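Local coordinates for uncharacterized protein (Legionella pneumophila subsp. pneumophila, PDB 5DGG) that probably acts as a ubiquitin-specific cysteine protease, its central domain belonging to the LupA family of the papain-like peptidase clan CA, at residues 10-15 with 25-30; 14-19 with 142-147; 20-25 with 147-152; 45-48 with 54-57. One frame throughout, in Å; residues are numbered along the deposited sequence. Where two conformers were deposited one is given.

Overall arrangement
The four contacts follow a single idea: an edge strand and the elements leading to and from it are tied to their neighbours. Contacts 1 and 3 use strand 22-29 itself, contact 2 packs the loop leading to it on helix 132-146, and contact 4 closes the beta-alpha-beta unit beside it. Contacts 2 and 3 lie closest together, their centres about 5 Å apart, and share Phe147. Contact 1 shares Leu14 and Met15 with contact 2, about 13 Å away between centres, and Met25 with contact 3, about 16 Å away. Contact 4, its centre about 12 Å from that of contact 3, is joined to it through the pairing of strands 22-29 and 54-60. All four join framework elements of the LupA domain.

Contact 1: 10-15 with 25-30; sequences DMTLLM and MAVLNR
The hydroxyl of Thr12 has two partners: the backbone oxygen of Asp8, one helical turn earlier, and a water that carries the contact across to Val27. OG1 of Thr12 lies 2.6 Å from that water oxygen, which in turn accepts a long bond of 3.3 Å from the backbone N of Val27. No direct hydrogen bond joins the two segments, so this water is the polar link between helix and strand, and it gives an amide in the irregular part of the strand an acceptor.

Beside the bridge is a small apolar touch. CG1 of Val27 comes against CB of Met11 at 3.8 Å, reaching the root of the methionine rather than its sulfur. Val27 holds this methyl anti to its own carbonyl carbon (chi1 -63°), directed at the helix. The same methyl passes Thr12 OG1 more loosely, at 4.3 Å. Since Val27 was modelled in two conformers, these distances belong to the one described and the packing is probably not rigid. Met11 folds at chi2 and chi3, and its side chain also touches Thr136 and Cys137.

The contact thus lies where strand 22-29 is interrupted: helix 8-14 faces the break, helix 132-146 receives Met11 and Met15, and Leu28 and Met25 of the strand pack on helix 33-47.

Contact 2: 14-19 with 142-147; sequences LMPKSQ and KKMKEF
Where the loop after helix 8-14 runs past the last turn of helix 132-146, Met144 reaches out of the helix to meet Pro16 and Lys17. Its CG starts anti to the backbone N (chi1 -161°), and a bend at chi2 then lays the thioether alongside the loop. The sulfur SD sits 3.8 Å from CB of Pro16, an apolar contact with the side of the proline ring. Beyond it the terminal methyl CE approaches the backbone O of Lys17 at 3.3 Å, and it touches CB of Gln19 more loosely.

Charged ends turn elsewhere. NZ of Lys17 folds back toward the end of helix 8-14, bonding to Thr12 O and, weakly, to Met15 O. On the helix, Lys143 NZ forms a 2.7 Å salt bridge with Glu146 OE2, met on the syn side and 30° out of the carboxylate plane, and it has a second carboxylate partner in Glu84.

With no hydrogen bond between the segments, their contact is carried by the Met144 thioether, while Leu14 O bonds to His141 NE2 one turn back along the helix. The methyl, slightly polarised by the sulfur, may be favourably placed against the Lys17 carbonyl, at most a weak attraction.

Contact 3: 20-25 with 147-152; sequences GRIVVM and FGAPEG
Two flat groups frame the meeting of Arg21 and Ile22 with Phe147 and Ala149. The Arg21 guanidinium presents its edge to a water lying in its plane, and that water also reaches Phe147. The Phe147 ring has the backbone O of Lys143 on one face, 3.1 Å above its plane and offset toward the rim, and it is stacked with the ring of Tyr54 on the adjacent strand 54-60. It is the root of the phenylalanine, not its ring, that meets the isoleucine.

Ile22 does the apolar work with the end of its longer branch. CD1 lies 3.7 Å from CB of Phe147 and 3.8 Å from CB of Ala149, touching both beta carbons, while the Ile22 and Phe147 side chains pass each other at a slant. The branch gets there because CG1 is anti to the carbonyl carbon (chi1 -58°). Met144 touches both Ile22 and Ala149 and so adds to the same apolar cluster.

Phe147 and Ala149 flank Gly148 in the chain, whose positive phi of 90° ends helix 132-146 in a Schellman motif; Ala149 N probably bonds back to Met144 O at 3.0 Å. The helix terminus is therefore turned so that both residues meet the start of strand 22-29. Hydrophobic contact and a solvent-mediated polar link divide the task: the water satisfies the Phe147 carbonyl, donating to its backbone O in a short bond of 2.6 Å, and accepts a longer one of 3.2 Å from Arg21 NH1.

Contact 4: 45-48 with 54-57; sequences SDVF and YIMI
Apolar contacts come first, and those across the contact converge on CD1 of Ile55. This methyl lies 3.7 Å from CB of Asp46, so the aspartate offers its methylene and not its carboxylate. It also meets the side-chain methyl CG2 of Val47, at 3.9 Å. The two branched side chains cross at about a right angle, end of isoleucine against flank of valine. In Ile55 the longer branch is anti to the carbonyl carbon (chi1 -56°) and extended at chi2 (172°), and this carries CD1 from the strand into the helix surface. The approach of Ile55 CD1 to the backbone N of Val47, at 3.8 Å, is plain van der Waals contact. The other methyl of Val47, CG1, rests 3.8 Å above the centre of the Phe48 ring, a CH-pi contact between the last helical residue and the one that follows it.

Helix 33-47 is the connection of a beta-alpha-beta crossover between the parallel neighbours 22-29 and 54-60, and this contact seats its last turn on the second strand. Met25 of the first strand touches Asp46 and the CG2 branch of Ile55. Leu69 of strand 65-70 also packs on Val47 and Ile55.

Polar interactions run beside this packing instead of through it. The strands are joined by backbone bonds, among them those of Val23 with Tyr54 and Met56. At the helix end, Lys71 NZ hydrogen-bonds to the carbonyl oxygens of Asp46 and Val47, where a positive charge would be expected to suit the partial negative charge of a helix C-terminus.

Contact 1: 10-15 with 25-30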
loop_
_atom_site.group_PDB
_atom_site.type_symbol
_atom_site.label_atom_id
_atom_site.label_comp_id
_atom_site.label_asym_id
_atom_site.label_seq_id
_atom_site.Cartn_x
_atom_site.Cartn_y
_atom_site.Cartn_z
ATOM N N ASP A 10 -1.512 -13.732 1.330
ATOM C CA ASP A 10 -2.835 -13.137 1.552
ATOM C C ASP A 10 -2.876 -11.747 0.941
ATOM O O ASP A 10 -3.856 -11.398 0.286
ATOM C CB ASP A 10 -3.158 -13.018 3.040
ATOM C CG ASP A 10 -3.114 -14.351 3.764
ATOM O OD1 ASP A 10 -3.647 -15.339 3.216
ATOM O OD2 ASP A 10 -2.585 -14.392 4.894
ATOM N N MET A 11 -1.811 -10.957 1.149
ATOM C CA MET A 11 -1.779 -9.595 0.584
ATOM C C MET A 11 -1.739 -9.686 -0.941
ATOM O O MET A 11 -2.450 -8.965 -1.643
ATOM C CB MET A 11 -0.564 -8.796 1.068
ATOM C CG MET A 11 -0.458 -8.556 2.577
ATOM S SD MET A 11 -1.795 -7.514 3.192
ATOM C CE MET A 11 -1.148 -5.939 2.553
ATOM N N THR A 12 -0.881 -10.565 -1.457
ATOM C CA THR A 12 -0.771 -10.746 -2.908
ATOM C C THR A 12 -2.146 -11.037 -3.512
ATOM O O THR A 12 -2.534 -10.428 -4.486
ATOM C CB THR A 12 0.242 -11.843 -3.232
ATOM O OG1 THR A 12 1.526 -11.438 -2.733
ATOM C CG2 THR A 12 0.314 -12.075 -4.725
ATOM N N LEU A 13 -2.921 -11.892 -2.869
ATOM C CA LEU A 13 -4.223 -12.265 -3.397
ATOM C C LEU A 13 -5.180 -11.082 -3.392
ATOM O O LEU A 13 -5.885 -10.858 -4.384
ATOM C CB LEU A 13 -4.826 -13.435 -2.597
ATOM C CG LEU A 13 -5.869 -14.285 -3.327
ATOM C CD1 LEU A 13 -5.210 -15.056 -4.468
ATOM C CD2 LEU A 13 -6.584 -15.237 -2.372
ATOM N N LEU A 14 -5.195 -10.305 -2.306
ATOM C CA LEU A 14 -6.245 -9.299 -2.127
ATOM C C LEU A 14 -5.911 -7.867 -2.573
ATOM O O LEU A 14 -6.809 -7.075 -2.803
ATOM C CB LEU A 14 -6.682 -9.258 -0.679
ATOM C CG LEU A 14 -8.121 -8.810 -0.425
ATOM C CD1 LEU A 14 -9.138 -9.335 -1.441
ATOM C CD2 LEU A 14 -8.498 -9.334 0.942
ATOM N N MET A 15 -4.636 -7.528 -2.641
ATOM C CA MET A 15 -4.215 -6.210 -3.135
ATOM C C MET A 15 -4.763 -5.958 -4.543
ATOM O O MET A 15 -4.930 -6.891 -5.321
ATOM C CB MET A 15 -2.686 -6.076 -3.119
ATOM C CG MET A 15 -2.077 -5.784 -1.748
ATOM S SD MET A 15 -2.330 -4.105 -1.125
ATOM C CE MET A 15 -1.345 -3.148 -2.318
ATOM N N MET A 25 3.103 -2.811 -6.846
ATOM C CA MET A 25 4.240 -3.713 -6.692
ATOM C C MET A 25 3.927 -4.840 -5.721
ATOM O O MET A 25 3.014 -4.738 -4.918
ATOM C CB MET A 25 5.441 -2.989 -6.141
ATOM C CG MET A 25 5.624 -1.633 -6.717
ATOM S SD MET A 25 7.313 -1.208 -6.992
ATOM C CE MET A 25 7.273 -2.085 -8.555
ATOM N N ALA A 26 4.745 -5.891 -5.814
ATOM C CA ALA A 26 4.676 -7.001 -4.882
ATOM C C ALA A 26 5.075 -6.563 -3.496
ATOM O O ALA A 26 5.771 -5.550 -3.281
ATOM C CB ALA A 26 5.567 -8.146 -5.323
ATOM N N VAL A 27 4.700 -7.402 -2.560
ATOM C CA VAL A 27 5.036 -7.151 -1.166
ATOM C C VAL A 27 6.538 -6.967 -0.919
ATOM O O VAL A 27 7.395 -7.672 -1.473
ATOM C CB VAL A 27 4.497 -8.234 -0.221
ATOM C CG1 VAL A 27 2.979 -8.258 -0.259
ATOM C CG2 VAL A 27 5.094 -9.591 -0.545
ATOM N N LEU A 28 6.851 -5.980 -0.090
ATOM C CA LEU A 28 8.223 -5.721 0.311
ATOM C C LEU A 28 8.367 -6.096 1.779
ATOM O O LEU A 28 7.491 -5.807 2.576
ATOM C CB LEU A 28 8.577 -4.253 0.188
ATOM C CG LEU A 28 9.223 -3.714 -1.013
ATOM C CD1 LEU A 28 9.638 -2.280 -0.692
ATOM C CD2 LEU A 28 10.411 -4.603 -1.407
ATOM N N ASN A 29 9.482 -6.723 2.124
ATOM C CA ASN A 29 9.799 -7.036 3.501
ATOM C C ASN A 29 10.887 -6.076 3.970
ATOM O O ASN A 29 12.060 -6.204 3.582
ATOM C CB ASN A 29 10.335 -8.471 3.536
ATOM C CG ASN A 29 10.640 -8.925 4.899
ATOM O OD1 ASN A 29 11.195 -8.201 5.733
ATOM N ND2 ASN A 29 10.216 -10.142 5.180
ATOM N N ARG A 30 10.541 -5.164 4.859
ATOM C CA ARG A 30 11.474 -4.095 5.241
ATOM C C ARG A 30 12.631 -4.567 6.074
ATOM O O ARG A 30 13.620 -3.854 6.189
ATOM C CB ARG A 30 10.774 -2.950 5.976
ATOM C CG ARG A 30 10.212 -3.288 7.310
ATOM C CD ARG A 30 9.335 -2.136 7.869
ATOM N NE ARG A 30 10.184 -1.323 8.733
ATOM C CZ ARG A 30 10.113 -1.288 10.055
ATOM N NH1 ARG A 30 9.146 -1.936 10.713
ATOM N NH2 ARG A 30 10.996 -0.557 10.721
HETATM O O HOH W 1 2.267 -9.241 -3.815
#

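Contact 2: 14-19 with 142-147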
loop_
_atom_site.group_PDB
_atom_site.type_symbol
_atom_site.label_atom_id
_atom_site.label_comp_id
_atom_site.label_asym_id
_atom_site.label_seq_id
_atom_site.Cartn_x
_atom_site.Cartn_y
_atom_site.Cartn_z
ATOM N N LEU A 14 -5.195 -10.305 -2.306
ATOM C CA LEU A 14 -6.245 -9.299 -2.127
ATOM C C LEU A 14 -5.911 -7.867 -2.573
ATOM O O LEU A 14 -6.809 -7.075 -2.803
ATOM C CB LEU A 14 -6.682 -9.258 -0.679
ATOM C CG LEU A 14 -8.121 -8.810 -0.425
ATOM C CD1 LEU A 14 -9.138 -9.335 -1.441
ATOM C CD2 LEU A 14 -8.498 -9.334 0.942
ATOM N N MET A 15 -4.636 -7.528 -2.641
ATOM C CA MET A 15 -4.215 -6.210 -3.135
ATOM C C MET A 15 -4.763 -5.958 -4.543
ATOM O O MET A 15 -4.930 -6.891 -5.321
ATOM C CB MET A 15 -2.686 -6.076 -3.119
ATOM C CG MET A 15 -2.077 -5.784 -1.748
ATOM S SD MET A 15 -2.330 -4.105 -1.125
ATOM C CE MET A 15 -1.345 -3.148 -2.318
ATOM N N PRO A 16 -5.056 -4.694 -4.868
ATOM C CA PRO A 16 -5.370 -4.344 -6.272
ATOM C C PRO A 16 -4.171 -4.704 -7.147
ATOM O O PRO A 16 -3.060 -4.863 -6.629
ATOM C CB PRO A 16 -5.549 -2.818 -6.244
ATOM C CG PRO A 16 -4.915 -2.361 -4.975
ATOM C CD PRO A 16 -4.917 -3.508 -4.002
ATOM N N LYS A 17 -4.421 -4.868 -8.435
ATOM C CA LYS A 17 -3.416 -5.268 -9.396
ATOM C C LYS A 17 -3.111 -4.067 -10.257
ATOM O O LYS A 17 -3.990 -3.225 -10.458
ATOM C CB LYS A 17 -3.953 -6.378 -10.327
ATOM C CG LYS A 17 -4.486 -7.621 -9.635
ATOM C CD LYS A 17 -3.386 -8.361 -8.914
ATOM C CE LYS A 17 -3.900 -9.028 -7.633
ATOM N NZ LYS A 17 -2.801 -9.095 -6.614
ATOM N N SER A 18 -1.898 -4.015 -10.799
ATOM C CA SER A 18 -1.498 -2.981 -11.711
ATOM C C SER A 18 -2.474 -2.891 -12.842
ATOM O O SER A 18 -2.945 -3.915 -13.361
ATOM C CB SER A 18 -0.125 -3.255 -12.312
ATOM O OG SER A 18 0.832 -3.412 -11.287
ATOM N N GLN A 19 -2.770 -1.669 -13.249
ATOM C CA GLN A 19 -3.537 -1.465 -14.460
ATOM C C GLN A 19 -3.214 -0.088 -15.042
ATOM O O GLN A 19 -3.344 0.915 -14.372
ATOM C CB GLN A 19 -5.050 -1.653 -14.236
ATOM C CG GLN A 19 -5.809 -2.347 -15.406
ATOM C CD GLN A 19 -5.562 -3.902 -15.573
ATOM O OE1 GLN A 19 -5.937 -4.708 -14.712
ATOM N NE2 GLN A 19 -4.928 -4.297 -16.677
ATOM N N LYS A 142 -8.937 1.801 -1.998
ATOM C CA LYS A 142 -9.405 3.160 -1.965
ATOM C C LYS A 142 -8.516 4.065 -2.817
ATOM O O LYS A 142 -9.031 4.912 -3.586
ATOM C CB LYS A 142 -9.422 3.669 -0.540
ATOM C CG LYS A 142 -9.801 5.144 -0.444
ATOM C CD LYS A 142 -9.693 5.684 0.970
ATOM C CE LYS A 142 -10.518 6.972 1.046
ATOM N NZ LYS A 142 -10.382 7.627 2.364
ATOM N N LYS A 143 -7.191 3.894 -2.699
ATOM C CA LYS A 143 -6.290 4.696 -3.532
ATOM C C LYS A 143 -6.419 4.395 -5.026
ATOM O O LYS A 143 -6.306 5.292 -5.870
ATOM C CB LYS A 143 -4.817 4.570 -3.090
ATOM C CG LYS A 143 -4.516 5.033 -1.702
ATOM C CD LYS A 143 -4.878 6.437 -1.331
ATOM C CE LYS A 143 -4.234 7.498 -2.168
ATOM N NZ LYS A 143 -4.393 8.825 -1.456
ATOM N N MET A 144 -6.645 3.131 -5.344
ATOM C CA MET A 144 -6.845 2.693 -6.691
ATOM C C MET A 144 -7.972 3.488 -7.341
ATOM O O MET A 144 -7.810 4.066 -8.435
ATOM C CB MET A 144 -7.161 1.199 -6.688
ATOM C CG MET A 144 -6.960 0.528 -7.991
ATOM S SD MET A 144 -5.206 0.325 -8.427
ATOM C CE MET A 144 -5.575 -0.337 -10.044
ATOM N N LYS A 145 -9.086 3.580 -6.629
ATOM C CA LYS A 145 -10.230 4.416 -7.066
ATOM C C LYS A 145 -9.851 5.898 -7.150
ATOM O O LYS A 145 -10.090 6.554 -8.191
ATOM C CB LYS A 145 -11.400 4.212 -6.082
ATOM C CG LYS A 145 -12.692 4.967 -6.433
ATOM C CD LYS A 145 -13.727 4.766 -5.328
ATOM C CE LYS A 145 -15.098 5.261 -5.736
ATOM N NZ LYS A 145 -16.113 4.812 -4.740
ATOM N N GLU A 146 -9.260 6.434 -6.091
ATOM C CA GLU A 146 -8.851 7.828 -6.084
ATOM C C GLU A 146 -7.945 8.123 -7.254
ATOM O O GLU A 146 -8.046 9.185 -7.842
ATOM C CB GLU A 146 -8.110 8.280 -4.812
ATOM C CG GLU A 146 -8.903 8.389 -3.522
ATOM C CD GLU A 146 -7.981 8.718 -2.316
ATOM O OE1 GLU A 146 -8.401 8.418 -1.188
ATOM O OE2 GLU A 146 -6.838 9.269 -2.472
ATOM N N PHE A 147 -7.067 7.203 -7.612
ATOM C CA PHE A 147 -6.128 7.453 -8.698
ATOM C C PHE A 147 -6.759 7.284 -10.072
ATOM O O PHE A 147 -6.053 7.421 -11.090
ATOM C CB PHE A 147 -4.922 6.529 -8.630
ATOM C CG PHE A 147 -4.056 6.731 -7.425
ATOM C CD1 PHE A 147 -4.057 7.915 -6.713
ATOM C CD2 PHE A 147 -3.202 5.735 -7.042
ATOM C CE1 PHE A 147 -3.213 8.088 -5.626
ATOM C CE2 PHE A 147 -2.395 5.866 -5.944
ATOM C CZ PHE A 147 -2.378 7.049 -5.234
#

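Contact 3: 20-25 with 147-152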
loop_
_atom_site.group_PDB
_atom_site.type_symbol
_atom_site.label_atom_id
_atom_site.label_comp_id
_atom_site.label_asym_id
_atom_site.label_seq_id
_atom_site.Cartn_x
_atom_site.Cartn_y
_atom_site.Cartn_z
ATOM N N GLY A 20 -2.737 -0.089 -16.273
ATOM C CA GLY A 20 -2.426 1.126 -16.987
ATOM C C GLY A 20 -1.413 1.946 -16.211
ATOM O O GLY A 20 -0.383 1.427 -15.766
ATOM N N ARG A 21 -1.753 3.203 -15.963
ATOM C CA ARG A 21 -0.792 4.146 -15.359
ATOM C C ARG A 21 -0.572 3.922 -13.839
ATOM O O ARG A 21 0.180 4.636 -13.202
ATOM C CB ARG A 21 -1.236 5.566 -15.656
ATOM C CG ARG A 21 -2.600 5.947 -15.139
ATOM C CD ARG A 21 -3.197 7.089 -16.001
ATOM N NE ARG A 21 -2.315 8.254 -16.037
ATOM C CZ ARG A 21 -2.398 9.326 -15.223
ATOM N NH1 ARG A 21 -3.370 9.463 -14.321
ATOM N NH2 ARG A 21 -1.517 10.301 -15.352
ATOM N N ILE A 22 -1.238 2.938 -13.269
ATOM C CA ILE A 22 -1.092 2.614 -11.856
ATOM C C ILE A 22 -0.372 1.296 -11.731
ATOM O O ILE A 22 -0.878 0.238 -12.219
ATOM C CB ILE A 22 -2.452 2.500 -11.146
ATOM C CG1 ILE A 22 -3.250 3.790 -11.273
ATOM C CG2 ILE A 22 -2.286 2.107 -9.669
ATOM C CD1 ILE A 22 -4.732 3.648 -11.003
ATOM N N VAL A 23 0.786 1.315 -11.096
ATOM C CA VAL A 23 1.471 0.071 -10.779
ATOM C C VAL A 23 1.297 -0.298 -9.326
ATOM O O VAL A 23 1.467 0.542 -8.454
ATOM C CB VAL A 23 2.955 0.176 -11.088
ATOM C CG1 VAL A 23 3.757 -1.021 -10.565
ATOM C CG2 VAL A 23 3.143 0.363 -12.589
ATOM N N VAL A 24 1.031 -1.581 -9.058
ATOM C CA VAL A 24 0.981 -2.089 -7.723
ATOM C C VAL A 24 2.094 -3.116 -7.638
ATOM O O VAL A 24 2.073 -4.148 -8.320
ATOM C CB VAL A 24 -0.398 -2.703 -7.353
ATOM C CG1 VAL A 24 -0.396 -3.187 -5.882
ATOM C CG2 VAL A 24 -1.505 -1.711 -7.617
ATOM N N MET A 25 3.103 -2.811 -6.846
ATOM C CA MET A 25 4.240 -3.713 -6.692
ATOM C C MET A 25 3.927 -4.840 -5.721
ATOM O O MET A 25 3.014 -4.738 -4.918
ATOM C CB MET A 25 5.441 -2.989 -6.141
ATOM C CG MET A 25 5.624 -1.633 -6.717
ATOM S SD MET A 25 7.313 -1.208 -6.992
ATOM C CE MET A 25 7.273 -2.085 -8.555
ATOM N N PHE A 147 -7.067 7.203 -7.612
ATOM C CA PHE A 147 -6.128 7.453 -8.698
ATOM C C PHE A 147 -6.759 7.284 -10.072
ATOM O O PHE A 147 -6.053 7.421 -11.090
ATOM C CB PHE A 147 -4.922 6.529 -8.630
ATOM C CG PHE A 147 -4.056 6.731 -7.425
ATOM C CD1 PHE A 147 -4.057 7.915 -6.713
ATOM C CD2 PHE A 147 -3.202 5.735 -7.042
ATOM C CE1 PHE A 147 -3.213 8.088 -5.626
ATOM C CE2 PHE A 147 -2.395 5.866 -5.944
ATOM C CZ PHE A 147 -2.378 7.049 -5.234
ATOM N N GLY A 148 -8.069 7.026 -10.101
ATOM C CA GLY A 148 -8.833 7.031 -11.351
ATOM C C GLY A 148 -8.886 5.691 -12.031
ATOM O O GLY A 148 -9.153 5.636 -13.211
ATOM N N ALA A 149 -8.655 4.603 -11.300
ATOM C CA ALA A 149 -8.723 3.275 -11.894
ATOM C C ALA A 149 -10.169 3.022 -12.314
ATOM O O ALA A 149 -11.086 3.602 -11.745
ATOM C CB ALA A 149 -8.295 2.215 -10.889
ATOM N N PRO A 150 -10.369 2.136 -13.278
ATOM C CA PRO A 150 -11.724 1.862 -13.743
ATOM C C PRO A 150 -12.457 0.948 -12.791
ATOM O O PRO A 150 -11.845 0.118 -12.148
ATOM C CB PRO A 150 -11.515 1.166 -15.092
ATOM C CG PRO A 150 -10.139 0.601 -15.034
ATOM C CD PRO A 150 -9.340 1.407 -14.044
ATOM N N GLU A 151 -13.771 1.113 -12.756
ATOM C CA GLU A 151 -14.676 0.379 -11.872
ATOM C C GLU A 151 -14.363 -1.104 -11.553
ATOM O O GLU A 151 -14.525 -1.534 -10.400
ATOM C CB GLU A 151 -16.099 0.482 -12.439
ATOM C CG GLU A 151 -17.172 0.612 -11.373
ATOM C CD GLU A 151 -18.473 1.140 -11.942
ATOM O OE1 GLU A 151 -19.061 0.461 -12.822
ATOM O OE2 GLU A 151 -18.891 2.239 -11.509
ATOM N N GLY A 152 -13.935 -1.885 -12.540
ATOM C CA GLY A 152 -13.588 -3.286 -12.273
ATOM C C GLY A 152 -12.243 -3.560 -11.588
ATOM O O GLY A 152 -11.956 -4.695 -11.218
HETATM O O HOH W 2 -5.266 7.051 -13.589
#

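Contact 4: 45-48 with 54-57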
loop_
_atom_site.group_PDB
_atom_site.type_symbol
_atom_site.label_atom_id
_atom_site.label_comp_id
_atom_site.label_asym_id
_atom_site.label_seq_id
_atom_site.Cartn_x
_atom_site.Cartn_y
_atom_site.Cartn_z
ATOM N N SER A 45 12.642 1.321 -13.056
ATOM C CA SER A 45 12.042 1.323 -14.366
ATOM C C SER A 45 10.670 2.025 -14.394
ATOM O O SER A 45 10.380 2.787 -15.302
ATOM C CB SER A 45 11.913 -0.084 -14.885
ATOM O OG SER A 45 11.178 -0.006 -16.064
ATOM N N ASP A 46 9.839 1.762 -13.394
ATOM C CA ASP A 46 8.513 2.376 -13.270
ATOM C C ASP A 46 8.604 3.855 -12.885
ATOM O O ASP A 46 7.888 4.684 -13.441
ATOM C CB ASP A 46 7.708 1.626 -12.217
ATOM C CG ASP A 46 7.318 0.232 -12.662
ATOM O OD1 ASP A 46 7.276 -0.039 -13.884
ATOM O OD2 ASP A 46 7.025 -0.570 -11.776
ATOM N N VAL A 47 9.504 4.191 -11.965
ATOM C CA VAL A 47 9.722 5.570 -11.593
ATOM C C VAL A 47 10.001 6.433 -12.801
ATOM O O VAL A 47 9.481 7.525 -12.885
ATOM C CB VAL A 47 10.805 5.708 -10.530
ATOM C CG1 VAL A 47 11.324 7.129 -10.443
ATOM C CG2 VAL A 47 10.215 5.276 -9.198
ATOM N N PHE A 48 10.792 5.915 -13.733
ATOM C CA PHE A 48 11.247 6.691 -14.853
ATOM C C PHE A 48 10.494 6.376 -16.129
ATOM O O PHE A 48 10.889 6.826 -17.218
ATOM C CB PHE A 48 12.788 6.566 -15.015
ATOM C CG PHE A 48 13.544 7.200 -13.899
ATOM C CD1 PHE A 48 13.557 8.571 -13.753
ATOM C CD2 PHE A 48 14.216 6.417 -12.940
ATOM C CE1 PHE A 48 14.224 9.135 -12.712
ATOM C CE2 PHE A 48 14.882 6.996 -11.885
ATOM C CZ PHE A 48 14.908 8.365 -11.787
ATOM N N TYR A 54 1.386 6.362 -11.010
ATOM C CA TYR A 54 1.239 6.006 -9.610
ATOM C C TYR A 54 1.891 4.649 -9.350
ATOM O O TYR A 54 1.814 3.751 -10.175
ATOM C CB TYR A 54 -0.205 5.906 -9.212
ATOM C CG TYR A 54 -1.009 7.106 -9.483
ATOM C CD1 TYR A 54 -1.026 8.127 -8.570
ATOM C CD2 TYR A 54 -1.811 7.215 -10.624
ATOM C CE1 TYR A 54 -1.748 9.263 -8.776
ATOM C CE2 TYR A 54 -2.556 8.389 -10.856
ATOM C CZ TYR A 54 -2.536 9.383 -9.887
ATOM O OH TYR A 54 -3.227 10.598 -9.967
ATOM N N ILE A 55 2.548 4.516 -8.192
ATOM C CA ILE A 55 3.180 3.259 -7.763
ATOM C C ILE A 55 2.773 3.000 -6.317
ATOM O O ILE A 55 2.998 3.856 -5.491
ATOM C CB ILE A 55 4.711 3.322 -7.874
ATOM C CG1 ILE A 55 5.143 3.671 -9.295
ATOM C CG2 ILE A 55 5.262 1.969 -7.498
ATOM C CD1 ILE A 55 6.609 3.957 -9.544
ATOM N N MET A 56 2.139 1.856 -6.043
ATOM C CA MET A 56 1.782 1.429 -4.703
ATOM C C MET A 56 2.687 0.290 -4.220
ATOM O O MET A 56 3.000 -0.653 -4.961
ATOM C CB MET A 56 0.365 0.895 -4.631
ATOM C CG MET A 56 -0.703 1.659 -5.366
ATOM S SD MET A 56 -2.255 0.973 -4.736
ATOM C CE MET A 56 -3.314 2.019 -5.646
ATOM N N ILE A 57 3.026 0.296 -2.960
ATOM C CA ILE A 57 3.807 -0.829 -2.392
ATOM C C ILE A 57 3.250 -1.237 -1.066
ATOM O O ILE A 57 3.177 -0.420 -0.161
ATOM C CB ILE A 57 5.324 -0.478 -2.192
ATOM C CG1 ILE A 57 5.891 0.275 -3.388
ATOM C CG2 ILE A 57 6.107 -1.779 -1.927
ATOM C CD1 ILE A 57 7.379 0.623 -3.292
#